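Local coordinates for SspB protein (Streptomyces clavuligerus, PDB 6JUF), which probably acts as a metal-dependent DNase within the SspABCD-SspE system, a phosphorothioation-sensing bacterial defence against phage, at residues A138-F143 and T149-R154. Sequence-based numbering, arbitrary orientation.
Sequences APFSRF and TQVIVR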
ATOM      1  N   ALA B 138      -2.810 -25.391 -11.473  1.00 10.11           N
ATOM      2  CA  ALA B 138      -2.259 -26.293 -10.446  1.00 11.32           C
ATOM      3  C   ALA B 138      -3.349 -27.160  -9.857  1.00 11.38           C
ATOM      4  O   ALA B 138      -4.469 -26.670  -9.648  1.00 11.89           O
ATOM      5  CB  ALA B 138      -1.557 -25.509  -9.312  1.00 14.39           C
ATOM      6  N   PRO B 139      -3.054 -28.435  -9.594  1.00 12.58           N
ATOM      7  CA  PRO B 139      -4.151 -29.328  -9.116  1.00 12.94           C
ATOM      8  C   PRO B 139      -4.356 -29.176  -7.582  1.00 11.46           C
ATOM      9  O   PRO B 139      -5.259 -29.745  -7.021  1.00 11.29           O
ATOM     10  CB  PRO B 139      -3.622 -30.721  -9.439  1.00 15.04           C
ATOM     11  CG  PRO B 139      -2.139 -30.563  -9.344  1.00 14.08           C
ATOM     12  CD  PRO B 139      -1.822 -29.161  -9.860  1.00 12.33           C
ATOM     13  N   PHE B 140      -3.483 -28.425  -6.905  1.00 13.39           N
ATOM     14  CA  PHE B 140      -3.494 -28.267  -5.445  1.00 12.00           C
ATOM     15  C   PHE B 140      -3.562 -26.786  -5.060  1.00 14.89           C
ATOM     16  O   PHE B 140      -3.194 -25.911  -5.852  1.00 17.00           O
ATOM     17  CB  PHE B 140      -2.273 -28.988  -4.754  1.00 16.46           C
ATOM     18  CG  PHE B 140      -0.941 -28.720  -5.429  1.00 16.98           C
ATOM     19  CD1 PHE B 140      -0.289 -29.718  -6.133  1.00 20.48           C
ATOM     20  CD2 PHE B 140      -0.373 -27.424  -5.407  1.00 18.93           C
ATOM     21  CE1 PHE B 140       0.908 -29.459  -6.788  1.00 22.27           C
ATOM     22  CE2 PHE B 140       0.841 -27.164  -6.060  1.00 18.91           C
ATOM     23  CZ  PHE B 140       1.468 -28.201  -6.750  1.00 17.01           C
ATOM     24  N   SER B 141      -4.048 -26.519  -3.857  1.00 12.74           N
ATOM     25  CA  SER B 141      -4.080 -25.157  -3.274  1.00 12.66           C
ATOM     26  C   SER B 141      -3.106 -24.988  -2.150  1.00 12.89           C
ATOM     27  O   SER B 141      -2.817 -23.828  -1.753  1.00 15.00           O
ATOM     28  CB  SER B 141      -5.490 -24.788  -2.772  1.00 13.76           C
ATOM     29  OG  SER B 141      -6.307 -24.443  -3.891  1.00 20.75           O
ATOM     30  N   ARG B 142      -2.606 -26.090  -1.595  1.00 12.74           N
ATOM     31  CA  ARG B 142      -1.578 -26.050  -0.555  1.00 13.99           C
ATOM     32  C   ARG B 142      -0.297 -26.686  -1.098  1.00 14.19           C
ATOM     33  O   ARG B 142      -0.324 -27.720  -1.737  1.00 17.68           O
ATOM     34  CB  ARG B 142      -2.084 -26.745   0.721  1.00 14.14           C
ATOM     35  CG  ARG B 142      -1.020 -26.793   1.788  1.00 20.08           C
ATOM     36  CD  ARG B 142      -1.260 -27.914   2.748  1.00 29.63           C
ATOM     37  NE  ARG B 142      -1.632 -27.380   4.037  1.00 37.00           N
ATOM     38  CZ  ARG B 142      -1.218 -27.900   5.193  1.00 50.18           C
ATOM     39  NH1 ARG B 142      -0.388 -28.966   5.214  1.00 46.06           N
ATOM     40  NH2 ARG B 142      -1.608 -27.337   6.332  1.00 53.82           N
ATOM     41  N   PHE B 143       0.854 -26.028  -0.854  1.00 14.54           N
ATOM     42  CA  PHE B 143       2.061 -26.481  -1.517  1.00 13.37           C
ATOM     43  C   PHE B 143       3.315 -25.961  -0.822  1.00 14.92           C
ATOM     44  O   PHE B 143       3.316 -24.869  -0.220  1.00 14.64           O
ATOM     45  CB  PHE B 143       2.069 -25.977  -2.963  1.00 13.52           C
ATOM     46  CG  PHE B 143       1.713 -24.519  -3.084  1.00 13.22           C
ATOM     47  CD1 PHE B 143       2.710 -23.543  -3.031  1.00 15.52           C
ATOM     48  CD2 PHE B 143       0.385 -24.117  -3.218  1.00 19.14           C
ATOM     49  CE1 PHE B 143       2.380 -22.183  -3.152  1.00 14.51           C
ATOM     50  CE2 PHE B 143       0.047 -22.786  -3.327  1.00 18.37           C
ATOM     51  CZ  PHE B 143       1.033 -21.816  -3.279  1.00 16.01           C
ATOM     52  N   THR B 149       6.908 -24.860  -7.998  1.00 10.88           N
ATOM     53  CA  THR B 149       7.898 -24.819  -9.057  1.00 10.92           C
ATOM     54  C   THR B 149       7.770 -26.039 -10.005  1.00 12.14           C
ATOM     55  O   THR B 149       7.768 -25.885 -11.237  1.00 13.95           O
ATOM     56  CB  THR B 149       9.327 -24.727  -8.463  1.00 10.54           C
ATOM     57  OG1 THR B 149       9.442 -23.467  -7.783  1.00 12.36           O
ATOM     58  CG2 THR B 149      10.396 -24.835  -9.596  1.00 13.85           C
ATOM     59  N   GLN B 150       7.635 -27.237  -9.423  1.00 11.88           N
ATOM     60  CA  GLN B 150       7.574 -28.458 -10.272  1.00 14.73           C
ATOM     61  C   GLN B 150       6.332 -28.495 -11.172  1.00 12.41           C
ATOM     62  O   GLN B 150       6.400 -28.898 -12.355  1.00 14.20           O
ATOM     63  CB  GLN B 150       7.730 -29.730  -9.415  1.00 21.04           C
ATOM     64  CG  GLN B 150       9.181 -29.896  -8.966  1.00 27.61           C
ATOM     65  CD  GLN B 150      10.192 -29.834 -10.127  1.00 37.60           C
ATOM     66  OE1 GLN B 150      11.151 -29.012 -10.117  1.00 34.43           O
ATOM     67  NE2 GLN B 150      10.005 -30.722 -11.125  1.00 45.23           N
ATOM     68  N   VAL B 151       5.194 -28.028 -10.651  1.00 11.64           N
ATOM     69  CA  VAL B 151       4.003 -27.950 -11.477  1.00 13.29           C
ATOM     70  C   VAL B 151       4.173 -26.984 -12.648  1.00 11.83           C
ATOM     71  O   VAL B 151       3.814 -27.294 -13.767  1.00 13.40           O
ATOM     72  CB  VAL B 151       2.739 -27.687 -10.640  1.00 16.24           C
ATOM     73  CG1 VAL B 151       1.499 -27.576 -11.542  1.00 15.77           C
ATOM     74  CG2 VAL B 151       2.543 -28.869  -9.734  1.00 23.83           C
ATOM     75  N   ILE B 152       4.763 -25.820 -12.377  1.00 10.13           N
ATOM     76  CA  ILE B 152       4.987 -24.876 -13.453  1.00 10.38           C
ATOM     77  C   ILE B 152       5.960 -25.465 -14.499  1.00 12.04           C
ATOM     78  O   ILE B 152       5.704 -25.351 -15.672  1.00 13.55           O
ATOM     79  CB  ILE B 152       5.485 -23.519 -12.956  1.00 10.01           C
ATOM     80  CG1 ILE B 152       4.411 -22.882 -12.056  1.00 10.58           C
ATOM     81  CG2 ILE B 152       5.811 -22.641 -14.140  1.00 11.84           C
ATOM     82  CD1 ILE B 152       4.935 -21.821 -11.106  1.00 10.85           C
ATOM     83  N   VAL B 153       7.037 -26.111 -14.024  1.00 11.83           N
ATOM     84  CA  VAL B 153       8.013 -26.750 -14.928  1.00 13.51           C
ATOM     85  C   VAL B 153       7.275 -27.731 -15.867  1.00 12.42           C
ATOM     86  O   VAL B 153       7.524 -27.742 -17.045  1.00 16.27           O
ATOM     87  CB  VAL B 153       9.091 -27.504 -14.151  1.00 16.62           C
ATOM     88  CG1 VAL B 153       9.876 -28.511 -15.030  1.00 17.10           C
ATOM     89  CG2 VAL B 153       9.992 -26.514 -13.421  1.00 13.58           C
ATOM     90  N   ARG B 154       6.375 -28.556 -15.302  1.00 15.63           N
ATOM     91  CA  ARG B 154       5.643 -29.552 -16.074  1.00 17.07           C
ATOM     92  C   ARG B 154       4.881 -28.870 -17.209  1.00 14.01           C
ATOM     93  O   ARG B 154       4.940 -29.296 -18.360  1.00 18.88           O
ATOM     94  CB  ARG B 154       4.744 -30.362 -15.123  1.00 18.27           C
ATOM     95  CG  ARG B 154       4.085 -31.602 -15.724  1.00 24.91           C
ATOM     96  CD  ARG B 154       3.088 -32.240 -14.745  1.00 39.09           C
ATOM     97  NE  ARG B 154       1.730 -31.676 -14.886  1.00 39.18           N
ATOM     98  CZ  ARG B 154       0.865 -32.002 -15.859  1.00 44.76           C
ATOM     99  NH1 ARG B 154       1.192 -32.882 -16.801  1.00 57.21           N
ATOM    100  NH2 ARG B 154      -0.337 -31.454 -15.900  1.00 45.94           N
TER
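Val151 carries the helix's whole share of this contact, its two methyl groups meeting two different parts of the loop 138-141. The tight part is at Val151 CG2, which comes up to the Phe140 ring obliquely, 3.2 Å from CZ and 3.4 Å from CE1 of that ring. Both approaches are unusually short for two carbons, so the exact fit here is doubtful. The Phe140 rotation, chi1 46°, brings the CZ and CE1 end of the ring alongside the valine rather than head-on. Val151 CG1, anti to the backbone N at chi1 179°, packs more loosely: it points at Pro139 CD, 4.0 Å away, and lies 4.3 Å from Ala138 CB. On this looser side Pro139 is exposed to solvent, whereas Ala138 is buried. The proline also covers the aromatic ring, Pro139 CD sitting 4.0 Å above one face of Phe140, displaced from the ring centre. Only apolar side chains meet here, with no hydrogen bond between the segments, and 123 Å² is buried in all. The contact closes a short link from helix 129-137 through strand 142-144, outermost in a three-stranded antiparallel sheet of this chain, into helix 145-159, which packs back on the loop.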